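Local atomic coordinates of aldehyde reductase YahK (Escherichia coli, PDB entry 1UUF), a protein that reduces a wide range of aldehydes to the corresponding alcohols, with zinc as cofactor and a strong preference for NADPH over NADH as electron donor. Residues V85-A90 and H165-L170; H65-E70 and E346-M351; H254-D259 and I303-A308; I181-P186 and L262-A267. All blocks are in the same frame, centred on the assembly; numbering follows the deposited sequence.

How the interactions relate
From the N terminus, the first segment of interaction 2 lies on helix 61-68. Its partner comes only near the C terminus, on helix 344-352, so this contact joins two distant helices and spans the other three. Interaction 1 opens next, on strand 84-91, and closes at the turn before helix 170-173, in the GroES-like part of the fold. Interaction 4 then starts on helix 176-189. Interaction 3 opens at H254-D259 before interaction 4 closes at L262-A267, and itself closes at I303-A308, so the two cross. Interaction 4 ties helix 176-189 to strand 258-263 of the nucleotide-binding sheet. Interaction 3 joins the approaches to strands 258-263 and 308-311 at the interface with the second subunit.

Interaction 1 (V85-A90 and H165-L170); sequences VGRVVA and HPQEQL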
loop_
_atom_site.group_PDB
_atom_site.type_symbol
_atom_site.label_atom_id
_atom_site.label_comp_id
_atom_site.label_asym_id
_atom_site.label_seq_id
_atom_site.Cartn_x
_atom_site.Cartn_y
_atom_site.Cartn_z
ATOM N N VAL A 85 25.661 13.979 -16.182
ATOM C CA VAL A 85 25.316 14.925 -17.238
ATOM C C VAL A 85 26.598 15.249 -17.991
ATOM O O VAL A 85 27.676 15.306 -17.401
ATOM C CB VAL A 85 24.686 16.233 -16.703
ATOM C CG1 VAL A 85 23.369 15.924 -16.022
ATOM C CG2 VAL A 85 25.646 16.940 -15.759
ATOM N N GLY A 86 26.486 15.436 -19.298
ATOM C CA GLY A 86 27.666 15.739 -20.086
ATOM C C GLY A 86 27.314 16.093 -21.513
ATOM O O GLY A 86 26.176 16.454 -21.805
ATOM N N ARG A 87 28.291 15.971 -22.405
ATOM C CA ARG A 87 28.085 16.293 -23.811
ATOM C C ARG A 87 28.423 15.105 -24.704
ATOM O O ARG A 87 29.387 14.386 -24.455
ATOM C CB ARG A 87 28.951 17.495 -24.196
ATOM C CG ARG A 87 28.630 18.762 -23.408
ATOM C CD ARG A 87 29.555 19.912 -23.789
ATOM N NE ARG A 87 29.194 21.158 -23.112
ATOM C CZ ARG A 87 29.278 21.355 -21.800
ATOM N NH1 ARG A 87 28.923 22.524 -21.281
ATOM N NH2 ARG A 87 29.722 20.389 -21.003
ATOM N N VAL A 88 27.621 14.904 -25.743
ATOM C CA VAL A 88 27.850 13.801 -26.669
ATOM C C VAL A 88 29.116 14.066 -27.477
ATOM O O VAL A 88 29.273 15.135 -28.067
ATOM C CB VAL A 88 26.661 13.624 -27.633
ATOM C CG1 VAL A 88 26.953 12.503 -28.630
ATOM C CG2 VAL A 88 25.398 13.307 -26.839
ATOM N N VAL A 89 30.019 13.089 -27.479
ATOM C CA VAL A 89 31.277 13.192 -28.211
ATOM C C VAL A 89 31.141 12.504 -29.565
ATOM O O VAL A 89 31.653 12.987 -30.574
ATOM C CB VAL A 89 32.438 12.524 -27.431
ATOM C CG1 VAL A 89 33.707 12.552 -28.265
ATOM C CG2 VAL A 89 32.665 13.241 -26.115
ATOM N N ALA A 90 30.443 11.374 -29.577
ATOM C CA ALA A 90 30.230 10.617 -30.801
ATOM C C ALA A 90 29.007 9.724 -30.645
ATOM O O ALA A 90 28.554 9.470 -29.528
ATOM C CB ALA A 90 31.455 9.774 -31.110
ATOM N N HIS A 165 17.902 22.246 -20.296
ATOM C CA HIS A 165 18.261 23.387 -19.458
ATOM C C HIS A 165 19.429 24.111 -20.122
ATOM O O HIS A 165 20.156 23.521 -20.922
ATOM C CB HIS A 165 18.753 22.927 -18.085
ATOM C CG HIS A 165 17.685 22.382 -17.191
ATOM N ND1 HIS A 165 17.286 23.024 -16.038
ATOM C CD2 HIS A 165 16.982 21.227 -17.241
ATOM C CE1 HIS A 165 16.388 22.282 -15.413
ATOM N NE2 HIS A 165 16.186 21.186 -16.122
ATOM N N PRO A 166 19.625 25.399 -19.795
ATOM C CA PRO A 166 20.743 26.143 -20.388
ATOM C C PRO A 166 22.028 25.477 -19.897
ATOM O O PRO A 166 22.071 24.978 -18.773
ATOM C CB PRO A 166 20.569 27.543 -19.809
ATOM C CG PRO A 166 19.090 27.649 -19.620
ATOM C CD PRO A 166 18.742 26.298 -19.032
ATOM N N GLN A 167 23.075 25.468 -20.718
ATOM C CA GLN A 167 24.320 24.819 -20.316
ATOM C C GLN A 167 24.904 25.302 -18.990
ATOM O O GLN A 167 25.564 24.535 -18.286
ATOM C CB GLN A 167 25.377 24.950 -21.417
ATOM C CG GLN A 167 25.837 26.367 -21.699
ATOM C CD GLN A 167 26.927 26.421 -22.756
ATOM O OE1 GLN A 167 27.375 27.499 -23.147
ATOM N NE2 GLN A 167 27.359 25.253 -23.223
ATOM N N GLU A 168 24.661 26.562 -18.637
ATOM C CA GLU A 168 25.193 27.100 -17.390
ATOM C C GLU A 168 24.621 26.394 -16.164
ATOM O O GLU A 168 25.178 26.486 -15.071
ATOM C CB GLU A 168 24.912 28.602 -17.289
ATOM C CG GLU A 168 23.439 28.964 -17.205
ATOM C CD GLU A 168 23.215 30.458 -17.045
ATOM O OE1 GLU A 168 23.640 31.225 -17.937
ATOM O OE2 GLU A 168 22.615 30.867 -16.025
ATOM N N GLN A 169 23.514 25.686 -16.349
ATOM C CA GLN A 169 22.878 24.978 -15.242
ATOM C C GLN A 169 23.131 23.476 -15.223
ATOM O O GLN A 169 22.540 22.762 -14.417
ATOM C CB GLN A 169 21.370 25.220 -15.264
ATOM C CG GLN A 169 20.944 26.524 -14.621
ATOM C CD GLN A 169 19.439 26.689 -14.612
ATOM O OE1 GLN A 169 18.891 27.431 -13.797
ATOM N NE2 GLN A 169 18.762 26.006 -15.526
ATOM N N LEU A 170 24.010 22.997 -16.098
ATOM C CA LEU A 170 24.302 21.567 -16.176
ATOM C C LEU A 170 24.586 20.867 -14.854
ATOM O O LEU A 170 24.017 19.812 -14.577
ATOM C CB LEU A 170 25.478 21.309 -17.121
ATOM C CG LEU A 170 25.126 20.846 -18.532
ATOM C CD1 LEU A 170 26.405 20.400 -19.227
ATOM C CD2 LEU A 170 24.128 19.694 -18.483
#
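V85 and L170 make the close-packed half of this contact, and R87 and Q167 make the looser half. The V85 and L170 side chains point opposite ways and lie alongside each other. CB of V85 lies 3.9 Å from CD2 of L170. CG2 of V85 meets the backbone instead, 3.5 Å from O of L170. CG1 of V85 lies anti to the carbonyl carbon (chi1 -64°), which puts CG2 between the backbone N and the carbonyl carbon, facing L170. Both residues are buried.

The other branch of L170 turns to the arginine. CD1 of L170 lies over one face of the R87 guanidinium, 3.8 Å from NH2 of R87. R87 gets there with an extended chain from CG to NE. Q167 comes to the edge of the same group, near its plane. NE2 of Q167 is 3.7 Å from NH1 of R87, and the amide and guanidinium planes are 56° apart. No hydrogen bond joins them. Q167 is exposed and R87 partly so, which makes this the solvent side. Replacing R87 by an alanine would probably leave the CD1 branch of L170 without its flat cover and open a gap beside Q167.

Residues 167-169 form a short 3-10 turn, and Q169 is the N-cap of helix 170-173. Strand 84-91 runs antiparallel between strands 49-58 and 103-106 in the sheet of the GroES-like domain. L103 of strand 103-106 touches R87, Q167 and L170, so the turn packs against two neighbouring strands of that sheet.

Interaction 2 (H65-E70 and E346-M351); sequences HQVRSE and EAYERM
An extended R68 chain and a bent E349 chain bring their charged ends together. The R68 chain leaves with CG opposite the carbonyl carbon and runs extended from CG to NE. E349 folds back at its second torsion (chi2 -62°), which carries its carboxylate toward the arginine. NH2 of R68 donates to OE1 of E349 at 3.0 Å in a salt bridge. The bond is somewhat bent, with an N-H...O angle of 146°. It arrives from above the carboxylate plane, 65° out of it. NH1 of R68 is farther off, 3.9 Å from OE2 of E349, so a single bond carries the pair.

Y348 packs against the same arginine. Its CB lies over one face of the guanidinium, near the rim, 3.8 Å from NH2 of R68. NH2 of R68 is also at the ring edge, 4.1 Å from CD2 of Y348. The guanidinium and ring planes stand nearly upright to each other.

The contact joins two helices, far apart in sequence, in the catalytic, GroES-like part of this zinc alcohol dehydrogenase. Helix 61-68 directly follows C60, a ligand of the catalytic zinc. Helix 344-352 leads to strand 359-363, which pairs with strand 49-58 in the mixed sheet. The Y348 side chain is about 10 Å from a bound zinc ion.

Deeper in, V67 lies across the Y348 side chain. CG2 of V67 is 3.9 Å from CE2 of Y348. Both residues are buried. OH of Y348 is hydrogen-bonded to OH of Y149, and the Y348 side chain also touches D63 and L64.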
loop_
_atom_site.group_PDB
_atom_site.type_symbol
_atom_site.label_atom_id
_atom_site.label_comp_id
_atom_site.label_asym_id
_atom_site.label_seq_id
_atom_site.Cartn_x
_atom_site.Cartn_y
_atom_site.Cartn_z
ATOM N N HIS A 65 26.656 3.712 -0.067
ATOM C CA HIS A 65 26.260 2.371 0.348
ATOM C C HIS A 65 27.002 1.299 -0.448
ATOM O O HIS A 65 27.517 0.337 0.120
ATOM C CB HIS A 65 24.744 2.209 0.180
ATOM C CG HIS A 65 24.246 0.815 0.413
ATOM N ND1 HIS A 65 24.399 -0.195 -0.511
ATOM C CD2 HIS A 65 23.592 0.267 1.465
ATOM C CE1 HIS A 65 23.860 -1.306 -0.041
ATOM N NE2 HIS A 65 23.363 -1.053 1.156
ATOM N N GLN A 66 27.069 1.480 -1.763
ATOM C CA GLN A 66 27.734 0.523 -2.640
ATOM C C GLN A 66 29.204 0.291 -2.294
ATOM O O GLN A 66 29.668 -0.847 -2.266
ATOM C CB GLN A 66 27.625 0.991 -4.093
ATOM C CG GLN A 66 27.862 -0.090 -5.141
ATOM C CD GLN A 66 26.730 -1.101 -5.208
ATOM O OE1 GLN A 66 26.761 -2.139 -4.545
ATOM N NE2 GLN A 66 25.714 -0.794 -6.004
ATOM N N VAL A 67 29.943 1.365 -2.030
ATOM C CA VAL A 67 31.363 1.230 -1.717
ATOM C C VAL A 67 31.699 0.929 -0.259
ATOM O O VAL A 67 32.849 0.621 0.057
ATOM C CB VAL A 67 32.151 2.491 -2.138
ATOM C CG1 VAL A 67 32.186 2.596 -3.650
ATOM C CG2 VAL A 67 31.518 3.729 -1.534
ATOM N N ARG A 68 30.714 1.005 0.628
ATOM C CA ARG A 68 30.977 0.738 2.036
ATOM C C ARG A 68 30.230 -0.460 2.617
ATOM O O ARG A 68 30.783 -1.207 3.426
ATOM C CB ARG A 68 30.674 1.985 2.871
ATOM C CG ARG A 68 31.604 3.150 2.580
ATOM C CD ARG A 68 31.389 4.299 3.554
ATOM N NE ARG A 68 32.354 5.373 3.337
ATOM C CZ ARG A 68 32.427 6.479 4.072
ATOM N NH1 ARG A 68 31.589 6.665 5.083
ATOM N NH2 ARG A 68 33.340 7.399 3.797
ATOM N N SER A 69 28.980 -0.648 2.207
ATOM C CA SER A 69 28.179 -1.756 2.714
ATOM C C SER A 69 28.814 -3.111 2.423
ATOM O O SER A 69 29.310 -3.358 1.322
ATOM C CB SER A 69 26.773 -1.713 2.117
ATOM O OG SER A 69 25.962 -2.739 2.662
ATOM N N GLU A 70 28.795 -3.984 3.425
ATOM C CA GLU A 70 29.360 -5.321 3.295
ATOM C C GLU A 70 28.417 -6.213 2.496
ATOM O O GLU A 70 28.853 -7.126 1.793
ATOM C CB GLU A 70 29.579 -5.940 4.678
ATOM C CG GLU A 70 30.466 -5.129 5.605
ATOM C CD GLU A 70 30.631 -5.783 6.968
ATOM O OE1 GLU A 70 29.613 -5.970 7.669
ATOM O OE2 GLU A 70 31.778 -6.111 7.336
ATOM N N GLU A 346 35.258 12.801 1.721
ATOM C CA GLU A 346 34.861 13.806 2.702
ATOM C C GLU A 346 33.387 14.142 2.506
ATOM O O GLU A 346 32.669 14.424 3.464
ATOM C CB GLU A 346 35.703 15.079 2.547
ATOM C CG GLU A 346 37.199 14.889 2.774
ATOM C CD GLU A 346 37.947 14.507 1.507
ATOM O OE1 GLU A 346 37.621 13.465 0.902
ATOM O OE2 GLU A 346 38.866 15.258 1.116
ATOM N N ALA A 347 32.944 14.110 1.254
ATOM C CA ALA A 347 31.553 14.395 0.926
ATOM C C ALA A 347 30.644 13.353 1.571
ATOM O O ALA A 347 29.611 13.689 2.143
ATOM C CB ALA A 347 31.364 14.397 -0.587
ATOM N N TYR A 348 31.033 12.084 1.489
ATOM C CA TYR A 348 30.230 11.025 2.086
ATOM C C TYR A 348 30.026 11.288 3.572
ATOM O O TYR A 348 28.908 11.191 4.080
ATOM C CB TYR A 348 30.896 9.655 1.911
ATOM C CG TYR A 348 30.877 9.096 0.502
ATOM C CD1 TYR A 348 29.899 9.478 -0.414
ATOM C CD2 TYR A 348 31.813 8.141 0.105
ATOM C CE1 TYR A 348 29.854 8.919 -1.698
ATOM C CE2 TYR A 348 31.778 7.576 -1.169
ATOM C CZ TYR A 348 30.796 7.970 -2.065
ATOM O OH TYR A 348 30.761 7.409 -3.321
ATOM N N GLU A 349 31.110 11.627 4.262
ATOM C CA GLU A 349 31.054 11.898 5.695
ATOM C C GLU A 349 30.008 12.960 6.009
ATOM O O GLU A 349 29.195 12.793 6.918
ATOM C CB GLU A 349 32.425 12.354 6.197
ATOM C CG GLU A 349 33.572 11.426 5.816
ATOM C CD GLU A 349 33.424 10.026 6.388
ATOM O OE1 GLU A 349 34.252 9.156 6.044
ATOM O OE2 GLU A 349 32.486 9.793 7.181
ATOM N N ARG A 350 30.026 14.051 5.249
ATOM C CA ARG A 350 29.072 15.133 5.457
ATOM C C ARG A 350 27.644 14.698 5.133
ATOM O O ARG A 350 26.698 15.095 5.811
ATOM C CB ARG A 350 29.466 16.345 4.607
ATOM C CG ARG A 350 30.754 17.021 5.067
ATOM C CD ARG A 350 31.117 18.206 4.188
ATOM N NE ARG A 350 30.020 19.167 4.088
ATOM C CZ ARG A 350 30.002 20.193 3.244
ATOM N NH1 ARG A 350 31.027 20.399 2.425
ATOM N NH2 ARG A 350 28.950 21.000 3.203
ATOM N N MET A 351 27.491 13.880 4.096
ATOM C CA MET A 351 26.173 13.397 3.702
ATOM C C MET A 351 25.513 12.620 4.834
ATOM O O MET A 351 24.307 12.732 5.057
ATOM C CB MET A 351 26.288 12.497 2.472
ATOM C CG MET A 351 26.647 13.239 1.201
ATOM S SD MET A 351 26.969 12.116 -0.160
ATOM C CE MET A 351 25.352 11.354 -0.353
#

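Interaction 3 (H254-D259 and I303-A308); sequences HLKSFD and IMKRRA
K256 reaches across to K305 and R307 and has the largest share of the buried surface. Its chain is extended beyond CG and runs crosswise to both. CG of K256 meets the edge of the R307 guanidinium, near its plane, 3.4 Å from NH2 of R307. Farther along, NZ of K256 lies 3.9 Å from CE of K305.

R307 is buried and extended from CG to NE. CG of K305 lies over the centre of one face of its guanidinium, 3.7 Å above the plane. NH2 of R307 is hydrogen-bonded to O of L278, and NH1 to O of N301. These bonds help to fix the rotation of the group.

K305 bends at its second torsion (chi2 -69°), which brings its amine beside that of K256. NZ of K256 and NZ of K305 are 4.4 Å apart. Both make salt bridges to OD1 of D128 of the second subunit, so one carboxylate probably offsets the two charges.

The contact lies at the end of the Rossmann-type parallel sheet where strands 258-263 and 308-311 begin. Segment 254-259 leads into the first, and segment 303-308 into the second, one of the two outermost strands within the chain. A308 pairs antiparallel with a strand of the second subunit, so the sheet continues through the dimer.

NZ of K305 is also hydrogen-bonded to O of Y126 of the second subunit. In that chain Y126 and D128 flank C127, a ligand of the four-cysteine zinc site. Within the turn at K256, OG of S257 donates to O of H254 at 2.7 Å.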
loop_
_atom_site.group_PDB
_atom_site.type_symbol
_atom_site.label_atom_id
_atom_site.label_comp_id
_atom_site.label_asym_id
_atom_site.label_seq_id
_atom_site.Cartn_x
_atom_site.Cartn_y
_atom_site.Cartn_z
ATOM N N HIS A 254 -2.854 17.724 11.435
ATOM C CA HIS A 254 -2.985 17.224 10.065
ATOM C C HIS A 254 -3.596 15.832 9.984
ATOM O O HIS A 254 -3.470 15.145 8.969
ATOM C CB HIS A 254 -1.610 17.214 9.393
ATOM C CG HIS A 254 -0.993 18.572 9.272
ATOM N ND1 HIS A 254 -1.296 19.438 8.244
ATOM C CD2 HIS A 254 -0.111 19.224 10.065
ATOM C CE1 HIS A 254 -0.628 20.566 8.410
ATOM N NE2 HIS A 254 0.098 20.462 9.509
ATOM N N LEU A 255 -4.259 15.414 11.053
ATOM C CA LEU A 255 -4.889 14.099 11.090
ATOM C C LEU A 255 -5.808 13.873 9.889
ATOM O O LEU A 255 -6.571 14.762 9.504
ATOM C CB LEU A 255 -5.705 13.950 12.377
ATOM C CG LEU A 255 -6.411 12.609 12.584
ATOM C CD1 LEU A 255 -5.384 11.537 12.941
ATOM C CD2 LEU A 255 -7.438 12.743 13.696
ATOM N N LYS A 256 -5.724 12.680 9.302
ATOM C CA LYS A 256 -6.558 12.296 8.161
ATOM C C LYS A 256 -6.742 13.408 7.129
ATOM O O LYS A 256 -7.867 13.686 6.717
ATOM C CB LYS A 256 -7.938 11.855 8.662
ATOM C CG LYS A 256 -7.908 10.762 9.718
ATOM C CD LYS A 256 -9.296 10.521 10.306
ATOM C CE LYS A 256 -9.270 9.451 11.391
ATOM N NZ LYS A 256 -10.604 9.260 12.040
ATOM N N SER A 257 -5.653 14.029 6.682
ATOM C CA SER A 257 -5.781 15.124 5.724
ATOM C C SER A 257 -4.955 15.006 4.451
ATOM O O SER A 257 -5.156 15.784 3.513
ATOM C CB SER A 257 -5.419 16.448 6.399
ATOM O OG SER A 257 -4.029 16.499 6.673
ATOM N N PHE A 258 -4.029 14.051 4.405
ATOM C CA PHE A 258 -3.178 13.905 3.228
ATOM C C PHE A 258 -3.662 12.935 2.168
ATOM O O PHE A 258 -4.111 11.835 2.469
ATOM C CB PHE A 258 -1.762 13.491 3.632
ATOM C CG PHE A 258 -0.963 14.592 4.254
ATOM C CD1 PHE A 258 -1.004 14.807 5.625
ATOM C CD2 PHE A 258 -0.176 15.424 3.464
ATOM C CE1 PHE A 258 -0.269 15.837 6.206
ATOM C CE2 PHE A 258 0.560 16.456 4.031
ATOM C CZ PHE A 258 0.514 16.663 5.409
ATOM N N ASP A 259 -3.547 13.355 0.915
ATOM C CA ASP A 259 -3.930 12.514 -0.204
ATOM C C ASP A 259 -2.775 11.564 -0.454
ATOM O O ASP A 259 -2.968 10.387 -0.760
ATOM C CB ASP A 259 -4.151 13.363 -1.455
ATOM C CG ASP A 259 -5.394 14.221 -1.367
ATOM O OD1 ASP A 259 -6.507 13.671 -1.509
ATOM O OD2 ASP A 259 -5.256 15.442 -1.147
ATOM N N ILE A 303 -6.337 -0.564 7.923
ATOM C CA ILE A 303 -7.680 -1.109 7.768
ATOM C C ILE A 303 -8.808 -0.099 7.946
ATOM O O ILE A 303 -9.726 -0.039 7.131
ATOM C CB ILE A 303 -7.896 -2.280 8.747
ATOM C CG1 ILE A 303 -7.087 -3.486 8.270
ATOM C CG2 ILE A 303 -9.375 -2.631 8.847
ATOM C CD1 ILE A 303 -7.100 -4.652 9.234
ATOM N N MET A 304 -8.732 0.690 9.011
ATOM C CA MET A 304 -9.761 1.673 9.326
ATOM C C MET A 304 -10.095 2.688 8.237
ATOM O O MET A 304 -11.200 3.227 8.226
ATOM C CB MET A 304 -9.387 2.424 10.607
ATOM C CG MET A 304 -9.463 1.581 11.868
ATOM S SD MET A 304 -11.135 0.974 12.190
ATOM C CE MET A 304 -11.916 2.462 12.837
ATOM N N LYS A 305 -9.163 2.954 7.325
ATOM C CA LYS A 305 -9.416 3.934 6.272
ATOM C C LYS A 305 -8.957 3.486 4.893
ATOM O O LYS A 305 -8.821 4.310 3.989
ATOM C CB LYS A 305 -8.728 5.260 6.615
ATOM C CG LYS A 305 -9.317 5.977 7.824
ATOM C CD LYS A 305 -10.712 6.497 7.528
ATOM C CE LYS A 305 -11.240 7.329 8.688
ATOM N NZ LYS A 305 -12.632 7.787 8.435
ATOM N N ARG A 306 -8.734 2.186 4.735
ATOM C CA ARG A 306 -8.273 1.626 3.469
ATOM C C ARG A 306 -7.072 2.406 2.948
ATOM O O ARG A 306 -7.049 2.873 1.804
ATOM C CB ARG A 306 -9.395 1.629 2.425
ATOM C CG ARG A 306 -9.095 0.698 1.253
ATOM C CD ARG A 306 -10.364 0.320 0.498
ATOM N NE ARG A 306 -10.982 1.479 -0.140
ATOM C CZ ARG A 306 -12.176 1.464 -0.721
ATOM N NH1 ARG A 306 -12.893 0.346 -0.744
ATOM N NH2 ARG A 306 -12.652 2.569 -1.281
ATOM N N ARG A 307 -6.075 2.551 3.810
ATOM C CA ARG A 307 -4.852 3.261 3.462
ATOM C C ARG A 307 -3.827 2.240 3.016
ATOM O O ARG A 307 -4.010 1.039 3.212
ATOM C CB ARG A 307 -4.309 3.998 4.676
ATOM C CG ARG A 307 -5.165 5.144 5.160
ATOM C CD ARG A 307 -4.888 5.368 6.631
ATOM N NE ARG A 307 -5.436 6.618 7.138
ATOM C CZ ARG A 307 -5.765 6.814 8.410
ATOM N NH1 ARG A 307 -5.610 5.834 9.290
ATOM N NH2 ARG A 307 -6.230 7.990 8.802
ATOM N N ALA A 308 -2.741 2.717 2.420
ATOM C CA ALA A 308 -1.701 1.819 1.960
ATOM C C ALA A 308 -0.312 2.411 2.130
ATOM O O ALA A 308 -0.138 3.634 2.176
ATOM C CB ALA A 308 -1.931 1.478 0.490
#

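Interaction 4 (I181-P186 and L262-A267); sequences ITTYSP and LNTVAA
L262 comes first along the second segment, has the largest share of the buried surface and meets both T183 and P186. Its CG stands opposite the backbone N (chi1 -180°), which, with chi2 at 64°, sets one methyl on P186 and the other on T183. CD1 of L262 packs on the proline ring, 3.6 Å from CG of P186. CD2 of L262 takes the threonine, 3.8 Å from CB of T183. The L262 side chain is nearly perpendicular to that of T183. Replacing L262 by an alanine removes both branches and would probably open a gap between T183, P186 and the sheet.

T264 follows just past the end of the strand. CG2 of T264 faces CG2 of T183 at 4.3 Å, a looser meeting of methyls. The hydroxyls serve other partners: OG1 of T264 is hydrogen-bonded to O of V201, and OG1 of T183 to O of G180.

All four residues are buried. The helix is kinked at P186, whose N makes no bond to the preceding turn. Strand 258-263 lies between strands 197-201 and 282-286 of the parallel sheet. T264 touches L206 of helix 205-216, next to a glycine-rich turn consistent with a Rossmann nucleotide-binding loop. T183 also packs on M209 and L213 of that helix, so helix 176-189 lies against both the sheet and helix 205-216.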
loop_
_atom_site.group_PDB
_atom_site.type_symbol
_atom_site.label_atom_id
_atom_site.label_comp_id
_atom_site.label_asym_id
_atom_site.label_seq_id
_atom_site.Cartn_x
_atom_site.Cartn_y
_atom_site.Cartn_z
ATOM N N ILE A 181 14.188 12.060 -10.364
ATOM C CA ILE A 181 13.202 11.096 -10.836
ATOM C C ILE A 181 12.653 10.212 -9.714
ATOM O O ILE A 181 11.486 9.824 -9.743
ATOM C CB ILE A 181 13.776 10.226 -11.985
ATOM C CG1 ILE A 181 12.696 9.286 -12.524
ATOM C CG2 ILE A 181 14.982 9.447 -11.500
ATOM C CD1 ILE A 181 11.478 9.994 -13.101
ATOM N N THR A 182 13.481 9.908 -8.717
ATOM C CA THR A 182 13.035 9.071 -7.604
ATOM C C THR A 182 11.836 9.689 -6.889
ATOM O O THR A 182 10.976 8.971 -6.372
ATOM C CB THR A 182 14.184 8.835 -6.604
ATOM O OG1 THR A 182 15.179 8.024 -7.239
ATOM C CG2 THR A 182 13.689 8.125 -5.348
ATOM N N THR A 183 11.772 11.016 -6.861
ATOM C CA THR A 183 10.647 11.684 -6.212
ATOM C C THR A 183 9.582 12.079 -7.233
ATOM O O THR A 183 8.384 12.043 -6.942
ATOM C CB THR A 183 11.107 12.934 -5.404
ATOM O OG1 THR A 183 11.815 13.842 -6.257
ATOM C CG2 THR A 183 12.025 12.515 -4.268
ATOM N N TYR A 184 10.014 12.440 -8.437
ATOM C CA TYR A 184 9.086 12.834 -9.490
ATOM C C TYR A 184 8.153 11.685 -9.856
ATOM O O TYR A 184 6.943 11.871 -9.984
ATOM C CB TYR A 184 9.855 13.252 -10.746
ATOM C CG TYR A 184 8.985 13.743 -11.881
ATOM C CD1 TYR A 184 8.603 15.082 -11.962
ATOM C CD2 TYR A 184 8.557 12.872 -12.885
ATOM C CE1 TYR A 184 7.819 15.546 -13.021
ATOM C CE2 TYR A 184 7.770 13.323 -13.943
ATOM C CZ TYR A 184 7.409 14.660 -14.004
ATOM O OH TYR A 184 6.632 15.108 -15.048
ATOM N N SER A 185 8.718 10.494 -10.030
ATOM C CA SER A 185 7.915 9.337 -10.421
ATOM C C SER A 185 6.725 9.033 -9.505
ATOM O O SER A 185 5.588 8.901 -9.978
ATOM C CB SER A 185 8.799 8.095 -10.538
ATOM O OG SER A 185 8.059 7.024 -11.104
ATOM N N PRO A 186 6.961 8.901 -8.188
ATOM C CA PRO A 186 5.830 8.613 -7.302
ATOM C C PRO A 186 4.858 9.786 -7.192
ATOM O O PRO A 186 3.662 9.584 -7.021
ATOM C CB PRO A 186 6.503 8.270 -5.973
ATOM C CG PRO A 186 7.783 9.061 -6.016
ATOM C CD PRO A 186 8.236 8.868 -7.449
ATOM N N LEU A 262 5.007 11.368 0.593
ATOM C CA LEU A 262 6.241 10.829 0.034
ATOM C C LEU A 262 7.285 10.837 1.147
ATOM O O LEU A 262 7.726 11.897 1.581
ATOM C CB LEU A 262 6.708 11.706 -1.132
ATOM C CG LEU A 262 7.992 11.260 -1.832
ATOM C CD1 LEU A 262 7.774 9.904 -2.493
ATOM C CD2 LEU A 262 8.391 12.304 -2.858
ATOM N N ASN A 263 7.666 9.655 1.625
ATOM C CA ASN A 263 8.649 9.565 2.704
ATOM C C ASN A 263 10.028 9.261 2.121
ATOM O O ASN A 263 10.251 8.178 1.584
ATOM C CB ASN A 263 8.212 8.486 3.700
ATOM C CG ASN A 263 8.973 8.558 5.012
ATOM O OD1 ASN A 263 8.413 8.311 6.086
ATOM N ND2 ASN A 263 10.250 8.887 4.932
ATOM N N THR A 264 10.946 10.222 2.231
ATOM C CA THR A 264 12.293 10.076 1.681
ATOM C C THR A 264 13.386 9.761 2.700
ATOM O O THR A 264 14.556 9.628 2.332
ATOM C CB THR A 264 12.734 11.354 0.932
ATOM O OG1 THR A 264 13.013 12.395 1.881
ATOM C CG2 THR A 264 11.641 11.820 -0.019
ATOM N N VAL A 265 13.018 9.651 3.970
ATOM C CA VAL A 265 14.000 9.362 5.013
ATOM C C VAL A 265 14.602 7.967 4.842
ATOM O O VAL A 265 13.889 7.001 4.578
ATOM C CB VAL A 265 13.369 9.476 6.422
ATOM C CG1 VAL A 265 14.410 9.176 7.494
ATOM C CG2 VAL A 265 12.805 10.871 6.620
ATOM N N ALA A 266 15.921 7.877 4.998
ATOM C CA ALA A 266 16.640 6.615 4.860
ATOM C C ALA A 266 16.128 5.572 5.848
ATOM O O ALA A 266 15.762 4.462 5.459
ATOM C CB ALA A 266 18.132 6.845 5.068
ATOM N N ALA A 267 16.112 5.933 7.125
ATOM C CA ALA A 267 15.631 5.037 8.169
ATOM C C ALA A 267 14.378 5.657 8.772
ATOM O O ALA A 267 14.409 6.190 9.880
ATOM C CB ALA A 267 16.700 4.859 9.239
#